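Local coordinates for fatty acid amide hydrolase (Candida albicans, PDB 6KVR), which probably hydrolyses monocarboxylic acid amides to the carboxylate and ammonium, as a member of the amidase signature family, at residues A[96-99]-A[100-104]; A[129-132]-A[133-136]; A[82-85]-A[86-90]. All coordinates share one frame; numbering follows the deposited sequence.

Contact 1 (A[96-99]-A[100-104])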
loop_
_atom_site.group_PDB
_atom_site.type_symbol
_atom_site.label_atom_id
_atom_site.label_comp_id
_atom_site.label_asym_id
_atom_site.label_seq_id
_atom_site.Cartn_x
_atom_site.Cartn_y
_atom_site.Cartn_z
ATOM N N GLY A 96 3.520 -41.160 -1.528
ATOM C CA GLY A 96 2.787 -42.322 -1.996
ATOM C C GLY A 96 2.165 -43.180 -0.918
ATOM O O GLY A 96 1.770 -44.313 -1.195
ATOM N N GLU A 97 2.071 -42.677 0.311
ATOM C CA GLU A 97 1.394 -43.405 1.375
ATOM C C GLU A 97 -0.123 -43.267 1.296
ATOM O O GLU A 97 -0.841 -44.208 1.652
ATOM C CB GLU A 97 1.916 -42.933 2.729
ATOM C CG GLU A 97 3.433 -42.972 2.793
ATOM C CD GLU A 97 3.980 -42.603 4.159
ATOM O OE1 GLU A 97 3.180 -42.546 5.119
ATOM O OE2 GLU A 97 5.211 -42.394 4.276
ATOM N N LEU A 98 -0.632 -42.132 0.818
ATOM C CA LEU A 98 -2.068 -41.960 0.627
ATOM C C LEU A 98 -2.385 -41.504 -0.791
ATOM O O LEU A 98 -1.678 -40.668 -1.367
ATOM C CB LEU A 98 -2.665 -40.942 1.604
ATOM C CG LEU A 98 -2.543 -41.187 3.098
ATOM C CD1 LEU A 98 -2.743 -39.880 3.837
ATOM C CD2 LEU A 98 -3.580 -42.229 3.522
ATOM N N SER A 99 -3.464 -42.043 -1.344
ATOM C CA SER A 99 -3.966 -41.520 -2.595
ATOM C C SER A 99 -4.693 -40.201 -2.344
ATOM O O SER A 99 -5.152 -39.913 -1.236
ATOM C CB SER A 99 -4.894 -42.533 -3.266
ATOM O OG SER A 99 -6.195 -42.499 -2.713
ATOM N N SER A 100 -4.755 -39.370 -3.381
ATOM C CA SER A 100 -5.537 -38.146 -3.253
ATOM C C SER A 100 -7.011 -38.477 -3.144
ATOM O O SER A 100 -7.741 -37.843 -2.372
ATOM C CB SER A 100 -5.284 -37.215 -4.439
ATOM O OG SER A 100 -3.998 -36.663 -4.348
ATOM N N VAL A 101 -7.452 -39.491 -3.889
ATOM C CA VAL A 101 -8.858 -39.880 -3.887
ATOM C C VAL A 101 -9.314 -40.256 -2.479
ATOM O O VAL A 101 -10.339 -39.766 -1.986
ATOM C CB VAL A 101 -9.083 -41.030 -4.879
ATOM C CG1 VAL A 101 -10.463 -41.646 -4.665
ATOM C CG2 VAL A 101 -8.909 -40.521 -6.316
ATOM N N GLU A 102 -8.564 -41.132 -1.808
ATOM C CA GLU A 102 -8.969 -41.560 -0.477
ATOM C C GLU A 102 -8.955 -40.390 0.511
ATOM O O GLU A 102 -9.850 -40.274 1.356
ATOM C CB GLU A 102 -8.076 -42.724 -0.043
ATOM C CG GLU A 102 -6.926 -42.398 0.866
ATOM C CD GLU A 102 -6.070 -43.626 1.163
ATOM O OE1 GLU A 102 -6.584 -44.597 1.778
ATOM O OE2 GLU A 102 -4.889 -43.625 0.755
ATOM N N VAL A 103 -7.984 -39.479 0.382
ATOM C CA VAL A 103 -7.959 -38.311 1.256
ATOM C C VAL A 103 -9.164 -37.416 0.987
ATOM O O VAL A 103 -9.781 -36.888 1.919
ATOM C CB VAL A 103 -6.629 -37.557 1.096
ATOM C CG1 VAL A 103 -6.737 -36.135 1.665
ATOM C CG2 VAL A 103 -5.514 -38.331 1.785
ATOM N N PHE A 104 -9.553 -37.276 -0.285
ATOM C CA PHE A 104 -10.711 -36.455 -0.620
ATOM C C PHE A 104 -12.005 -37.034 -0.060
ATOM O O PHE A 104 -12.845 -36.298 0.474
ATOM C CB PHE A 104 -10.827 -36.304 -2.132
ATOM C CG PHE A 104 -12.060 -35.567 -2.554
ATOM C CD1 PHE A 104 -12.145 -34.193 -2.397
ATOM C CD2 PHE A 104 -13.147 -36.251 -3.060
ATOM C CE1 PHE A 104 -13.281 -33.525 -2.773
ATOM C CE2 PHE A 104 -14.286 -35.588 -3.435
ATOM C CZ PHE A 104 -14.364 -34.226 -3.288
#
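Leu98 and Ser99 meet Glu102 and Val103 where a loop runs into helix 100-118. Before them, Gly96 ends helix 86-94 in a Schellman motif, with positive phi. Leu98 then lays its side chain at about a right angle across those of Glu102 and Val103. Its CD1 touches Val103 CG2 at 3.8 Å, an apolar contact beside the cap. Its CD2 branch sits over the face of the Glu102 carboxylate, 3.4 Å from OE2.

Ser99 is the N-cap, and it pairs with Glu102 in a capping box. Its OG sits between the backbone N and the carbonyl carbon (chi1 81°), which turns the oxygen to the first turn. There OG accepts from Glu102 N at 2.9 Å, with an N-H...O angle of 167°. The return bond runs from Ser99 N to Glu102 OE2 at 3.0 Å. That oxygen is met on its anti side, a little out of the carboxylate plane. The extended Glu102 chain carries the carboxylate back to the start of the helix. Ser99 O accepts from Val103 N at 3.3 Å. The negative carboxylate at the helix N-terminus would probably be favoured by the helix dipole.

Asp137 of helix 126-143 takes the next two amides, Ser100 N and Val101 N, one with each carboxylate oxygen. Leu98 also packs on Lys92 of helix 86-94. Glu102 and Val103 lean on Ile81 of helix 76-82, and Phe104 meets Tyr198 edge-to-face near strand 199-201.

Contact 2 (A[129-132]-A[133-136])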
loop_
_atom_site.group_PDB
_atom_site.type_symbol
_atom_site.label_atom_id
_atom_site.label_comp_id
_atom_site.label_asym_id
_atom_site.label_seq_id
_atom_site.Cartn_x
_atom_site.Cartn_y
_atom_site.Cartn_z
ATOM N N GLY A 129 -15.204 -32.454 -7.281
ATOM C CA GLY A 129 -14.060 -32.663 -6.412
ATOM C C GLY A 129 -13.410 -34.014 -6.645
ATOM O O GLY A 129 -12.184 -34.111 -6.754
ATOM N N LEU A 130 -14.227 -35.068 -6.761
ATOM C CA LEU A 130 -13.695 -36.413 -6.984
ATOM C C LEU A 130 -12.864 -36.472 -8.265
ATOM O O LEU A 130 -11.748 -37.008 -8.275
ATOM C CB LEU A 130 -14.848 -37.428 -7.028
ATOM C CG LEU A 130 -14.403 -38.886 -7.216
ATOM C CD1 LEU A 130 -13.331 -39.248 -6.185
ATOM C CD2 LEU A 130 -15.581 -39.886 -7.188
ATOM N N LYS A 131 -13.395 -35.917 -9.358
ATOM C CA LYS A 131 -12.657 -35.872 -10.620
ATOM C C LYS A 131 -11.336 -35.122 -10.477
ATOM O O LYS A 131 -10.316 -35.546 -11.028
ATOM C CB LYS A 131 -13.531 -35.237 -11.703
ATOM C CG LYS A 131 -14.461 -36.233 -12.362
ATOM C CD LYS A 131 -15.456 -35.533 -13.263
ATOM C CE LYS A 131 -16.746 -36.328 -13.385
ATOM N NZ LYS A 131 -16.500 -37.691 -13.928
ATOM N N GLN A 132 -11.328 -34.008 -9.736
ATOM C CA GLN A 132 -10.074 -33.304 -9.474
ATOM C C GLN A 132 -9.086 -34.188 -8.726
ATOM O O GLN A 132 -7.890 -34.202 -9.036
ATOM C CB GLN A 132 -10.319 -32.042 -8.655
ATOM C CG GLN A 132 -11.157 -30.986 -9.289
ATOM C CD GLN A 132 -11.424 -29.862 -8.308
ATOM O OE1 GLN A 132 -10.484 -29.273 -7.762
ATOM N NE2 GLN A 132 -12.708 -29.575 -8.058
ATOM N N ALA A 133 -9.558 -34.886 -7.691
ATOM C CA ALA A 133 -8.662 -35.759 -6.941
ATOM C C ALA A 133 -8.124 -36.872 -7.823
ATOM O O ALA A 133 -6.975 -37.294 -7.658
ATOM C CB ALA A 133 -9.372 -36.348 -5.720
ATOM N N GLU A 134 -8.929 -37.347 -8.773
ATOM C CA GLU A 134 -8.459 -38.380 -9.691
ATOM C C GLU A 134 -7.324 -37.861 -10.567
ATOM O O GLU A 134 -6.287 -38.522 -10.713
ATOM C CB GLU A 134 -9.627 -38.889 -10.537
ATOM C CG GLU A 134 -10.244 -40.163 -9.960
ATOM C CD GLU A 134 -11.737 -40.246 -10.153
ATOM O OE1 GLU A 134 -12.297 -39.504 -11.004
ATOM O OE2 GLU A 134 -12.359 -41.052 -9.433
ATOM N N GLU A 135 -7.502 -36.666 -11.149
ATOM C CA GLU A 135 -6.430 -36.048 -11.924
ATOM C C GLU A 135 -5.149 -35.964 -11.112
ATOM O O GLU A 135 -4.064 -36.246 -11.626
ATOM C CB GLU A 135 -6.839 -34.651 -12.394
ATOM C CG GLU A 135 -8.232 -34.549 -12.947
ATOM C CD GLU A 135 -8.551 -33.156 -13.485
ATOM O OE1 GLU A 135 -7.648 -32.513 -14.061
ATOM O OE2 GLU A 135 -9.702 -32.693 -13.302
ATOM N N ARG A 136 -5.263 -35.589 -9.838
ATOM C CA ARG A 136 -4.084 -35.516 -8.984
ATOM C C ARG A 136 -3.358 -36.851 -8.949
ATOM O O ARG A 136 -2.130 -36.912 -9.086
ATOM C CB ARG A 136 -4.480 -35.096 -7.570
ATOM C CG ARG A 136 -5.062 -33.709 -7.486
ATOM C CD ARG A 136 -4.060 -32.686 -7.986
ATOM N NE ARG A 136 -4.583 -31.339 -7.835
ATOM C CZ ARG A 136 -5.273 -30.701 -8.765
ATOM N NH1 ARG A 136 -5.534 -31.265 -9.938
ATOM N NH2 ARG A 136 -5.701 -29.464 -8.516
#
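Leu130 and Glu134 touch one turn apart within helix 126-143, on the side that faces helix 100-118. Four successive backbone bonds join the two segments. Ala133 N gives to Gly129 O at 2.9 Å. Glu134 N gives to Leu130 O, also at 2.9 Å. Glu135 N reaches Lys131 O at 3.0 Å, and Arg136 N reaches Gln132 O at 3.1 Å.

The side chains meet each other across the turn by contact alone. Glu134 bends at chi2 (145°), and its OE2 comes to rest 3.7 Å from Leu130 CG, against the apolar branch point. Lys131 NZ stays 5.4 Å from Glu134 OE1. Their opposite charges may attract each other, but they do not touch.

Gln132 and Arg136 turn their polar ends to the chain near residues 194-197. Gln132 OE1 accepts from Phe197 N. Arg136 NE gives to Gly194 O, and its NH2 to Ala195 O. Arg136 CG, beside the backbone N (chi1 -64°), lies 3.3 Å from Gln132 O. The bend at chi2 then turns the chain toward Gly194 and Ala195.

The chemistry is thus divided. Backbone bonds hold this turn, while the amide and guanidinium groups tie the helix to the chain leading into strand 199-201.

Contact 3 (A[82-85]-A[86-90])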
loop_
_atom_site.group_PDB
_atom_site.type_symbol
_atom_site.label_atom_id
_atom_site.label_comp_id
_atom_site.label_asym_id
_atom_site.label_seq_id
_atom_site.Cartn_x
_atom_site.Cartn_y
_atom_site.Cartn_z
ATOM N N THR A 82 -8.626 -37.489 8.327
ATOM C CA THR A 82 -9.124 -36.137 8.555
ATOM C C THR A 82 -8.624 -35.514 9.851
ATOM O O THR A 82 -8.900 -34.336 10.085
ATOM C CB THR A 82 -10.661 -36.094 8.538
ATOM O OG1 THR A 82 -11.205 -36.985 9.522
ATOM C CG2 THR A 82 -11.184 -36.477 7.182
ATOM N N ASP A 83 -7.888 -36.238 10.689
ATOM C CA ASP A 83 -7.279 -35.634 11.869
ATOM C C ASP A 83 -5.758 -35.590 11.758
ATOM O O ASP A 83 -5.043 -35.638 12.761
ATOM C CB ASP A 83 -7.728 -36.350 13.143
ATOM C CG ASP A 83 -9.176 -36.015 13.516
ATOM O OD1 ASP A 83 -9.626 -34.892 13.181
ATOM O OD2 ASP A 83 -9.867 -36.857 14.145
ATOM N N LEU A 84 -5.257 -35.485 10.540
ATOM C CA LEU A 84 -3.867 -35.143 10.295
ATOM C C LEU A 84 -3.808 -33.697 9.814
ATOM O O LEU A 84 -4.714 -33.236 9.115
ATOM C CB LEU A 84 -3.272 -36.051 9.220
ATOM C CG LEU A 84 -2.726 -37.443 9.500
ATOM C CD1 LEU A 84 -2.263 -38.039 8.167
ATOM C CD2 LEU A 84 -1.636 -37.449 10.565
ATOM N N SER A 85 -2.738 -32.985 10.175
ATOM C CA SER A 85 -2.553 -31.648 9.626
ATOM C C SER A 85 -2.377 -31.725 8.115
ATOM O O SER A 85 -1.933 -32.740 7.569
ATOM C CB SER A 85 -1.339 -30.959 10.241
ATOM O OG SER A 85 -0.147 -31.457 9.657
ATOM N N ALA A 86 -2.737 -30.634 7.434
ATOM C CA ALA A 86 -2.498 -30.554 5.999
ATOM C C ALA A 86 -1.020 -30.745 5.674
ATOM O O ALA A 86 -0.677 -31.315 4.630
ATOM C CB ALA A 86 -3.000 -29.211 5.464
ATOM N N THR A 87 -0.134 -30.287 6.558
ATOM C CA THR A 87 1.294 -30.481 6.341
ATOM C C THR A 87 1.640 -31.963 6.230
ATOM O O THR A 87 2.280 -32.386 5.266
ATOM C CB THR A 87 2.088 -29.810 7.462
ATOM O OG1 THR A 87 1.706 -28.433 7.554
ATOM C CG2 THR A 87 3.579 -29.872 7.167
ATOM N N GLU A 88 1.196 -32.777 7.190
ATOM C CA GLU A 88 1.538 -34.198 7.134
ATOM C C GLU A 88 0.716 -34.952 6.082
ATOM O O GLU A 88 1.240 -35.883 5.456
ATOM C CB GLU A 88 1.408 -34.823 8.527
ATOM C CG GLU A 88 0.136 -34.498 9.299
ATOM C CD GLU A 88 0.286 -34.711 10.825
ATOM O OE1 GLU A 88 -0.507 -34.119 11.610
ATOM O OE2 GLU A 88 1.178 -35.491 11.235
ATOM N N LEU A 89 -0.541 -34.551 5.831
ATOM C CA LEU A 89 -1.251 -35.054 4.654
ATOM C C LEU A 89 -0.454 -34.810 3.372
ATOM O O LEU A 89 -0.387 -35.678 2.489
ATOM C CB LEU A 89 -2.620 -34.391 4.540
ATOM C CG LEU A 89 -3.806 -34.885 5.356
ATOM C CD1 LEU A 89 -4.992 -33.996 5.038
ATOM C CD2 LEU A 89 -4.133 -36.354 5.084
ATOM N N ALA A 90 0.145 -33.626 3.243
ATOM C CA ALA A 90 0.875 -33.300 2.023
ATOM C C ALA A 90 2.097 -34.198 1.866
ATOM O O ALA A 90 2.333 -34.759 0.786
ATOM C CB ALA A 90 1.280 -31.821 2.026
#
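This is a helix N-terminal cap, a capping box formed by Ser85 and Glu88 where the short loop after helix 76-82 enters helix 86-94. Ser85 OG accepts from Glu88 N at 3.1 Å, with an N-H...O angle of 167°. In return Ser85 N gives to Glu88 OE1 at 2.9 Å, using the anti lone pair of that oxygen. Glu88 CG lies between its backbone N and carbonyl carbon (chi1 47°), and this folds the carboxylate back over Ser85. A weak bond from Ser85 OG to the same OE1 spans 3.3 Å. OE1 is therefore gripped by the amide and, less firmly, by the hydroxyl. Ser85 O starts the helix pattern, accepting from Leu89 N in a nearly straight bond of 2.9 Å.

Leu84 packs beside the cap. Its CD2 rests over the face of the Glu88 carboxylate, 3.4 Å from Glu88 CD, with the two side chains at about a right angle. The other branch, CD1, meets Leu89 CD2 at 4.0 Å.

Asp305 of helix 303-317 accepts from Ala86 N and also binds Thr87 OG1, so a second acidic residue serves this helix start. Asp83 forms salt bridges with Arg110 of helix 100-118 and with Arg301, just after strand 295-300. Leu89 packs on Phe107 of helix 100-118, and Thr82 lies against Ala106 and Phe107 of the same helix.

In the fold
Contacts 1 and 3 are capping boxes that start consecutive helices, 100-118 and 86-94. Contact 2 lies inside helix 126-143 and relies on backbone bonds. Each cap also draws an aspartate from another helix: Asp137 for contact 1 and Asp305 for contact 3. All three contacts are partly buried. Contact 3 has no exposed residue among those that touch, while contact 1 includes one and contact 2 two. Its centre is also nearer the chain centre, about 21 Å away against 28 and 27 Å. Leu89 CD2 of contact 3 meets Leu98 CD1 and Val103 CG2 of contact 1. Phe104 of contact 1 packs against Gly129 and Leu130 of contact 2. Contacts 2 and 3 do not touch.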